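Local coordinates for ferric iron-binding protein HitA (PDB 6IWF) that binds ferric iron, probably as the solute-binding protein of a bacterial iron-uptake system, and is involved in gallium internalization, at residues A[143-156]-A[291-303]. Numbering follows the deposited sequence.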
ATOM      1  N   PHE A 143       2.447  -3.772   6.943  1.00  9.20           N
ATOM      2  CA  PHE A 143       2.750  -3.723   8.368  1.00  7.83           C
ATOM      3  C   PHE A 143       4.122  -3.099   8.620  1.00  7.12           C
ATOM      4  O   PHE A 143       4.313  -2.418   9.632  1.00  6.09           O
ATOM      5  CB  PHE A 143       2.666  -5.117   8.992  1.00  7.98           C
ATOM      6  CG  PHE A 143       2.820  -5.102  10.478  1.00  8.80           C
ATOM      7  CD1 PHE A 143       1.766  -4.690  11.282  1.00 10.41           C
ATOM      8  CD2 PHE A 143       4.038  -5.429  11.074  1.00  9.90           C
ATOM      9  CE1 PHE A 143       1.906  -4.643  12.673  1.00  9.47           C
ATOM     10  CE2 PHE A 143       4.185  -5.379  12.449  1.00 10.92           C
ATOM     11  CZ  PHE A 143       3.117  -4.977  13.250  1.00 11.79           C
ATOM     12  N   LEU A 144       5.087  -3.319   7.725  1.00  6.09           N
ATOM     13  CA  LEU A 144       6.376  -2.646   7.860  1.00  6.48           C
ATOM     14  C   LEU A 144       6.197  -1.138   7.920  1.00  6.00           C
ATOM     15  O   LEU A 144       6.810  -0.460   8.753  1.00  6.49           O
ATOM     16  CB  LEU A 144       7.289  -3.030   6.699  1.00  7.09           C
ATOM     17  CG  LEU A 144       8.646  -2.323   6.695  1.00 11.32           C
ATOM     18  CD1 LEU A 144       9.467  -2.767   7.881  1.00 12.36           C
ATOM     19  CD2 LEU A 144       9.357  -2.630   5.383  1.00 12.15           C
ATOM     20  N   GLU A 145       5.358  -0.592   7.038  1.00  7.40           N
ATOM     21  CA  GLU A 145       5.106   0.846   7.071  1.00  6.19           C
ATOM     22  C   GLU A 145       4.410   1.251   8.368  1.00  4.45           C
ATOM     23  O   GLU A 145       4.693   2.326   8.915  1.00  5.27           O
ATOM     24  CB  GLU A 145       4.278   1.272   5.860  1.00 10.32           C
ATOM     25  CG  GLU A 145       5.165   1.710   4.711  1.00 16.40           C
ATOM     26  CD  GLU A 145       4.450   1.723   3.389  1.00 21.08           C
ATOM     27  OE1 GLU A 145       4.235   2.820   2.818  1.00 23.27           O
ATOM     28  OE2 GLU A 145       4.094   0.625   2.921  1.00 31.41           O
ATOM     29  N   GLN A 146       3.521   0.392   8.884  1.00  3.87           N
ATOM     30  CA  GLN A 146       2.891   0.667  10.176  1.00  3.61           C
ATOM     31  C   GLN A 146       3.943   0.806  11.268  1.00  3.74           C
ATOM     32  O   GLN A 146       3.868   1.705  12.110  1.00  3.83           O
ATOM     33  CB  GLN A 146       1.904  -0.447  10.538  1.00  4.87           C
ATOM     34  CG  GLN A 146       1.204  -0.217  11.900  1.00  4.64           C
ATOM     35  CD  GLN A 146       0.297   1.022  11.871  1.00  7.12           C
ATOM     36  OE1 GLN A 146      -0.898   0.917  11.572  1.00  8.19           O
ATOM     37  NE2 GLN A 146       0.859   2.194  12.181  1.00  5.35           N
ATOM     38  N   VAL A 147       4.922  -0.094  11.284  1.00  3.25           N
ATOM     39  CA  VAL A 147       5.961  -0.010  12.307  1.00  3.60           C
ATOM     40  C   VAL A 147       6.770   1.269  12.146  1.00  3.38           C
ATOM     41  O   VAL A 147       7.084   1.953  13.132  1.00  4.07           O
ATOM     42  CB  VAL A 147       6.857  -1.261  12.248  1.00  3.85           C
ATOM     43  CG1 VAL A 147       8.004  -1.148  13.264  1.00  3.31           C
ATOM     44  CG2 VAL A 147       6.024  -2.492  12.517  1.00  5.02           C
ATOM     45  N   ALA A 148       7.118   1.618  10.906  1.00  3.15           N
ATOM     46  CA  ALA A 148       7.873   2.840  10.674  1.00  4.17           C
ATOM     47  C   ALA A 148       7.106   4.053  11.177  1.00  6.04           C
ATOM     48  O   ALA A 148       7.698   4.987  11.723  1.00  5.69           O
ATOM     49  CB  ALA A 148       8.199   2.998   9.185  1.00  7.16           C
ATOM     50  N   ALA A 149       5.782   4.047  11.002  1.00  4.17           N
ATOM     51  CA  ALA A 149       4.963   5.145  11.508  1.00  4.70           C
ATOM     52  C   ALA A 149       4.996   5.207  13.030  1.00  4.09           C
ATOM     53  O   ALA A 149       5.075   6.299  13.604  1.00  6.05           O
ATOM     54  CB  ALA A 149       3.525   4.995  11.010  1.00  4.52           C
ATOM     55  N   VAL A 150       4.952   4.059  13.705  1.00  2.19           N
ATOM     56  CA  VAL A 150       5.007   4.095  15.169  1.00  3.31           C
ATOM     57  C   VAL A 150       6.358   4.638  15.631  1.00  4.95           C
ATOM     58  O   VAL A 150       6.430   5.448  16.561  1.00  5.07           O
ATOM     59  CB  VAL A 150       4.692   2.708  15.772  1.00  3.62           C
ATOM     60  CG1 VAL A 150       4.855   2.723  17.301  1.00  4.30           C
ATOM     61  CG2 VAL A 150       3.274   2.266  15.420  1.00  3.43           C
ATOM     62  N   ILE A 151       7.452   4.213  14.987  1.00  3.52           N
ATOM     63  CA  ILE A 151       8.767   4.748  15.356  1.00  4.34           C
ATOM     64  C   ILE A 151       8.794   6.256  15.186  1.00  6.78           C
ATOM     65  O   ILE A 151       9.280   6.992  16.057  1.00  8.10           O
ATOM     66  CB  ILE A 151       9.877   4.091  14.519  1.00  5.52           C
ATOM     67  CG1 ILE A 151      10.005   2.622  14.892  1.00  6.30           C
ATOM     68  CG2 ILE A 151      11.217   4.819  14.756  1.00  8.96           C
ATOM     69  CD1 ILE A 151      10.916   1.839  13.954  1.00  7.79           C
ATOM     70  N   LYS A 152       8.252   6.739  14.064  1.00  4.60           N
ATOM     71  CA  LYS A 152       8.312   8.161  13.744  1.00  7.56           C
ATOM     72  C   LYS A 152       7.450   8.993  14.690  1.00 11.13           C
ATOM     73  O   LYS A 152       7.846  10.100  15.092  1.00 10.58           O
ATOM     74  CB  LYS A 152       7.883   8.361  12.294  1.00  9.73           C
ATOM     75  CG  LYS A 152       9.028   8.589  11.337  1.00 23.40           C
ATOM     76  CD  LYS A 152       9.529  10.017  11.473  1.00 26.31           C
ATOM     77  CE  LYS A 152      10.114  10.518  10.168  1.00 26.06           C
ATOM     78  NZ  LYS A 152      10.188  12.002  10.136  1.00 36.21           N
ATOM     79  N   LEU A 153       6.275   8.478  15.062  1.00  5.38           N
ATOM     80  CA  LEU A 153       5.331   9.228  15.876  1.00  6.54           C
ATOM     81  C   LEU A 153       5.587   9.090  17.365  1.00  6.17           C
ATOM     82  O   LEU A 153       5.360  10.048  18.115  1.00  6.87           O
ATOM     83  CB  LEU A 153       3.898   8.774  15.573  1.00  4.59           C
ATOM     84  CG  LEU A 153       3.471   9.024  14.122  1.00  5.20           C
ATOM     85  CD1 LEU A 153       2.197   8.242  13.806  1.00  7.14           C
ATOM     86  CD2 LEU A 153       3.286  10.523  13.838  1.00  7.33           C
ATOM     87  N   LYS A 154       6.060   7.923  17.810  1.00  6.60           N
ATOM     88  CA  LYS A 154       6.174   7.625  19.226  1.00  8.10           C
ATOM     89  C   LYS A 154       7.603   7.396  19.688  1.00  7.81           C
ATOM     90  O   LYS A 154       7.856   7.426  20.902  1.00  9.77           O
ATOM     91  CB  LYS A 154       5.319   6.398  19.579  1.00  7.01           C
ATOM     92  CG  LYS A 154       3.882   6.519  19.156  1.00  5.05           C
ATOM     93  CD  LYS A 154       3.168   7.595  19.969  1.00  9.00           C
ATOM     94  CE  LYS A 154       1.676   7.609  19.655  1.00 13.58           C
ATOM     95  NZ  LYS A 154       0.981   8.771  20.306  1.00 19.86           N
ATOM     96  N   GLY A 155       8.542   7.211  18.774  1.00  5.70           N
ATOM     97  CA  GLY A 155       9.929   7.016  19.133  1.00  8.33           C
ATOM     98  C   GLY A 155      10.303   5.544  19.178  1.00 10.67           C
ATOM     99  O   GLY A 155       9.457   4.656  19.286  1.00  8.09           O
ATOM    100  N   GLN A 156      11.613   5.299  19.118  1.00 10.45           N
ATOM    101  CA  GLN A 156      12.115   3.933  18.973  1.00 12.13           C
ATOM    102  C   GLN A 156      11.779   3.078  20.188  1.00 10.67           C
ATOM    103  O   GLN A 156      11.417   1.905  20.044  1.00 11.26           O
ATOM    104  CB  GLN A 156      13.625   3.967  18.732  1.00 17.35           C
ATOM    105  CG  GLN A 156      14.281   2.593  18.739  1.00 23.00           C
ATOM    106  CD  GLN A 156      14.037   1.820  17.456  1.00 24.97           C
ATOM    107  OE1 GLN A 156      13.689   2.396  16.427  1.00 29.29           O
ATOM    108  NE2 GLN A 156      14.228   0.506  17.512  1.00 27.24           N
ATOM    109  N   ASP A 291       8.482  10.866   4.784  1.00 14.90           N
ATOM    110  CA  ASP A 291       8.664  10.655   6.218  1.00 19.41           C
ATOM    111  C   ASP A 291       8.947   9.189   6.530  1.00 16.35           C
ATOM    112  O   ASP A 291       9.789   8.885   7.378  1.00 20.20           O
ATOM    113  CB  ASP A 291       7.428  11.126   6.989  1.00 16.70           C
ATOM    114  CG  ASP A 291       7.254  12.631   6.964  1.00 21.02           C
ATOM    115  OD1 ASP A 291       8.274  13.358   6.963  1.00 27.74           O
ATOM    116  OD2 ASP A 291       6.091  13.094   6.944  1.00 17.96           O
ATOM    117  N   LEU A 292       8.239   8.265   5.866  1.00 14.06           N
ATOM    118  CA  LEU A 292       8.453   6.841   6.118  1.00 15.06           C
ATOM    119  C   LEU A 292       9.715   6.316   5.439  1.00 16.88           C
ATOM    120  O   LEU A 292      10.345   5.375   5.944  1.00 12.92           O
ATOM    121  CB  LEU A 292       7.241   6.037   5.648  1.00 13.18           C
ATOM    122  CG  LEU A 292       5.866   6.499   6.149  1.00 21.20           C
ATOM    123  CD1 LEU A 292       4.731   5.802   5.388  1.00 20.08           C
ATOM    124  CD2 LEU A 292       5.752   6.218   7.629  1.00 16.86           C
ATOM    125  N   GLY A 293      10.084   6.890   4.294  1.00 17.10           N
ATOM    126  CA  GLY A 293      11.325   6.511   3.639  1.00 12.48           C
ATOM    127  C   GLY A 293      11.351   5.048   3.252  1.00 12.04           C
ATOM    128  O   GLY A 293      10.337   4.462   2.847  1.00 11.58           O
ATOM    129  N   GLU A 294      12.534   4.435   3.374  1.00  9.77           N
ATOM    130  CA  GLU A 294      12.684   3.015   3.082  1.00 10.28           C
ATOM    131  C   GLU A 294      12.267   2.138   4.254  1.00 10.51           C
ATOM    132  O   GLU A 294      12.325   0.906   4.142  1.00 10.87           O
ATOM    133  CB  GLU A 294      14.138   2.707   2.677  1.00 16.52           C
ATOM    134  CG  GLU A 294      14.524   3.362   1.339  1.00 17.34           C
ATOM    135  CD  GLU A 294      16.004   3.230   0.991  1.00 18.50           C
ATOM    136  OE1 GLU A 294      16.644   4.267   0.681  1.00 20.87           O
ATOM    137  OE2 GLU A 294      16.518   2.092   1.016  1.00 22.28           O
ATOM    138  N   ALA A 295      11.837   2.744   5.361  1.00 10.17           N
ATOM    139  CA  ALA A 295      11.417   2.000   6.553  1.00 10.54           C
ATOM    140  C   ALA A 295      12.532   1.093   7.077  1.00 10.60           C
ATOM    141  O   ALA A 295      12.275  -0.006   7.573  1.00 11.10           O
ATOM    142  CB  ALA A 295      10.145   1.184   6.284  1.00 13.21           C
ATOM    143  N   SER A 296      13.786   1.565   6.989  1.00 11.50           N
ATOM    144  CA  SER A 296      14.923   0.723   7.367  1.00 11.30           C
ATOM    145  C   SER A 296      14.961   0.449   8.868  1.00  9.71           C
ATOM    146  O   SER A 296      15.255  -0.678   9.295  1.00 12.45           O
ATOM    147  CB  SER A 296      16.225   1.380   6.915  1.00 15.12           C
ATOM    148  OG  SER A 296      16.286   1.409   5.501  1.00 26.14           O
ATOM    149  N   GLU A 297      14.683   1.466   9.687  1.00  9.57           N
ATOM    150  CA  GLU A 297      14.676   1.258  11.132  1.00 10.97           C
ATOM    151  C   GLU A 297      13.556   0.304  11.531  1.00  7.32           C
ATOM    152  O   GLU A 297      13.731  -0.542  12.416  1.00  9.25           O
ATOM    153  CB  GLU A 297      14.533   2.607  11.842  1.00 14.40           C
ATOM    154  CG  GLU A 297      14.985   2.642  13.295  1.00 24.42           C
ATOM    155  CD  GLU A 297      14.993   4.063  13.859  1.00 29.31           C
ATOM    156  OE1 GLU A 297      15.039   4.219  15.097  1.00 32.56           O
ATOM    157  OE2 GLU A 297      14.950   5.029  13.063  1.00 29.64           O
ATOM    158  N   ALA A 298      12.397   0.431  10.883  1.00  6.11           N
ATOM    159  CA  ALA A 298      11.294  -0.491  11.139  1.00  6.40           C
ATOM    160  C   ALA A 298      11.688  -1.931  10.818  1.00  7.70           C
ATOM    161  O   ALA A 298      11.365  -2.854  11.574  1.00  8.01           O
ATOM    162  CB  ALA A 298      10.062  -0.082  10.328  1.00  7.69           C
ATOM    163  N   LEU A 299      12.389  -2.145   9.698  1.00  6.98           N
ATOM    164  CA  LEU A 299      12.771  -3.504   9.341  1.00 10.01           C
ATOM    165  C   LEU A 299      13.710  -4.090  10.383  1.00  8.64           C
ATOM    166  O   LEU A 299      13.553  -5.245  10.795  1.00  9.03           O
ATOM    167  CB  LEU A 299      13.419  -3.522   7.955  1.00 10.12           C
ATOM    168  CG  LEU A 299      13.589  -4.904   7.321  1.00 20.81           C
ATOM    169  CD1 LEU A 299      12.289  -5.713   7.364  1.00 21.53           C
ATOM    170  CD2 LEU A 299      14.086  -4.738   5.884  1.00 18.53           C
ATOM    171  N   SER A 300      14.675  -3.292  10.844  1.00  8.71           N
ATOM    172  CA  SER A 300      15.607  -3.771  11.862  1.00 13.30           C
ATOM    173  C   SER A 300      14.885  -4.120  13.153  1.00 11.66           C
ATOM    174  O   SER A 300      15.230  -5.102  13.824  1.00 10.69           O
ATOM    175  CB  SER A 300      16.679  -2.719  12.139  1.00 13.87           C
ATOM    176  OG  SER A 300      17.559  -2.619  11.049  1.00 19.01           O
ATOM    177  N   LEU A 301      13.871  -3.326  13.518  1.00  8.67           N
ATOM    178  CA  LEU A 301      13.137  -3.593  14.746  1.00  8.17           C
ATOM    179  C   LEU A 301      12.327  -4.874  14.634  1.00  9.15           C
ATOM    180  O   LEU A 301      12.294  -5.682  15.572  1.00  9.15           O
ATOM    181  CB  LEU A 301      12.232  -2.403  15.068  1.00  9.11           C
ATOM    182  CG  LEU A 301      11.333  -2.567  16.283  1.00 10.70           C
ATOM    183  CD1 LEU A 301      12.167  -2.889  17.520  1.00 14.98           C
ATOM    184  CD2 LEU A 301      10.499  -1.296  16.492  1.00  8.80           C
ATOM    185  N   GLU A 302      11.663  -5.078  13.498  1.00  7.86           N
ATOM    186  CA  GLU A 302      10.958  -6.331  13.258  1.00  7.67           C
ATOM    187  C   GLU A 302      11.894  -7.523  13.386  1.00 10.64           C
ATOM    188  O   GLU A 302      11.537  -8.548  13.979  1.00 11.58           O
ATOM    189  CB  GLU A 302      10.339  -6.325  11.867  1.00  9.73           C
ATOM    190  CG  GLU A 302       9.103  -5.464  11.712  1.00 11.90           C
ATOM    191  CD  GLU A 302       8.497  -5.601  10.316  1.00 17.22           C
ATOM    192  OE1 GLU A 302       7.323  -5.227  10.128  1.00 16.52           O
ATOM    193  OE2 GLU A 302       9.202  -6.084   9.394  1.00 18.78           O
ATOM    194  N   ARG A 303      13.098  -7.406  12.826  1.00  9.12           N
ATOM    195  CA  ARG A 303      14.063  -8.495  12.930  1.00 12.42           C
ATOM    196  C   ARG A 303      14.478  -8.725  14.372  1.00 10.12           C
ATOM    197  O   ARG A 303      14.572  -9.876  14.824  1.00 15.27           O
ATOM    198  CB  ARG A 303      15.279  -8.193  12.066  1.00 14.94           C
ATOM    199  CG  ARG A 303      15.032  -8.438  10.607  1.00 24.11           C
ATOM    200  CD  ARG A 303      15.319  -9.898  10.217  1.00 23.69           C
ATOM    201  NE  ARG A 303      14.764 -10.191   8.895  1.00 34.51           N
ATOM    202  CZ  ARG A 303      15.164  -9.614   7.762  1.00 28.23           C
ATOM    203  NH1 ARG A 303      14.588  -9.943   6.614  1.00 33.38           N
ATOM    204  NH2 ARG A 303      16.145  -8.716   7.766  1.00 36.09           N
TER
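D291 meets K152 at one border of the contact. The bent K152 chain lays CE 3.2 Å from D291 O, and its NZ makes a long salt bridge to OD1. The other carboxylate oxygen, OD2, accepts a hydrogen bond from T288 N. L292 CD1 lies near the carboxylate of E145, while CD2 rests on A148 and on A149, 4.0 Å from A149 N. A type II' turn from L292 to A295, with G293 at positive phi, then redirects the chain. A295 sits at the N-cap of helix 296-305, with its CB against L144 CG and A148 CB. From the first turn of that helix, E297 reaches along I151, its OE1 3.9 Å from CG2. A298 is the knob of a knob-into-hole: its CB sits among L144, V147, A148 and I151, 3.4 Å from A148 N. The axes of segments 143-154 and 296-303 pass 8.1 Å apart at 104°, nearly square. L299 adds its CB beside L144 CD1, which also lies 3.5 Å from L299 N. L144 CG stands anti to the backbone N (chi1 177°), and the bend at chi2 completes this reach. L301 CD2 meets both V147 CG1 and I151 CD1. The extended E302 chain brings its carboxylate to F143 and L144. Its OE1 lies at the F143 ring edge, 3.4 Å from CD2, with ring and carboxylate planes 9° apart. The contact joins the C-terminal helix to helix 141-154. There the E145 side chain lies about 7 Å from that of E60, an iron-binding residue, though this chain holds no iron in the model. The small side chains of A148 and A298 allow the close approach. The contact is mostly apolar, so it probably relies chiefly on burial of apolar surface.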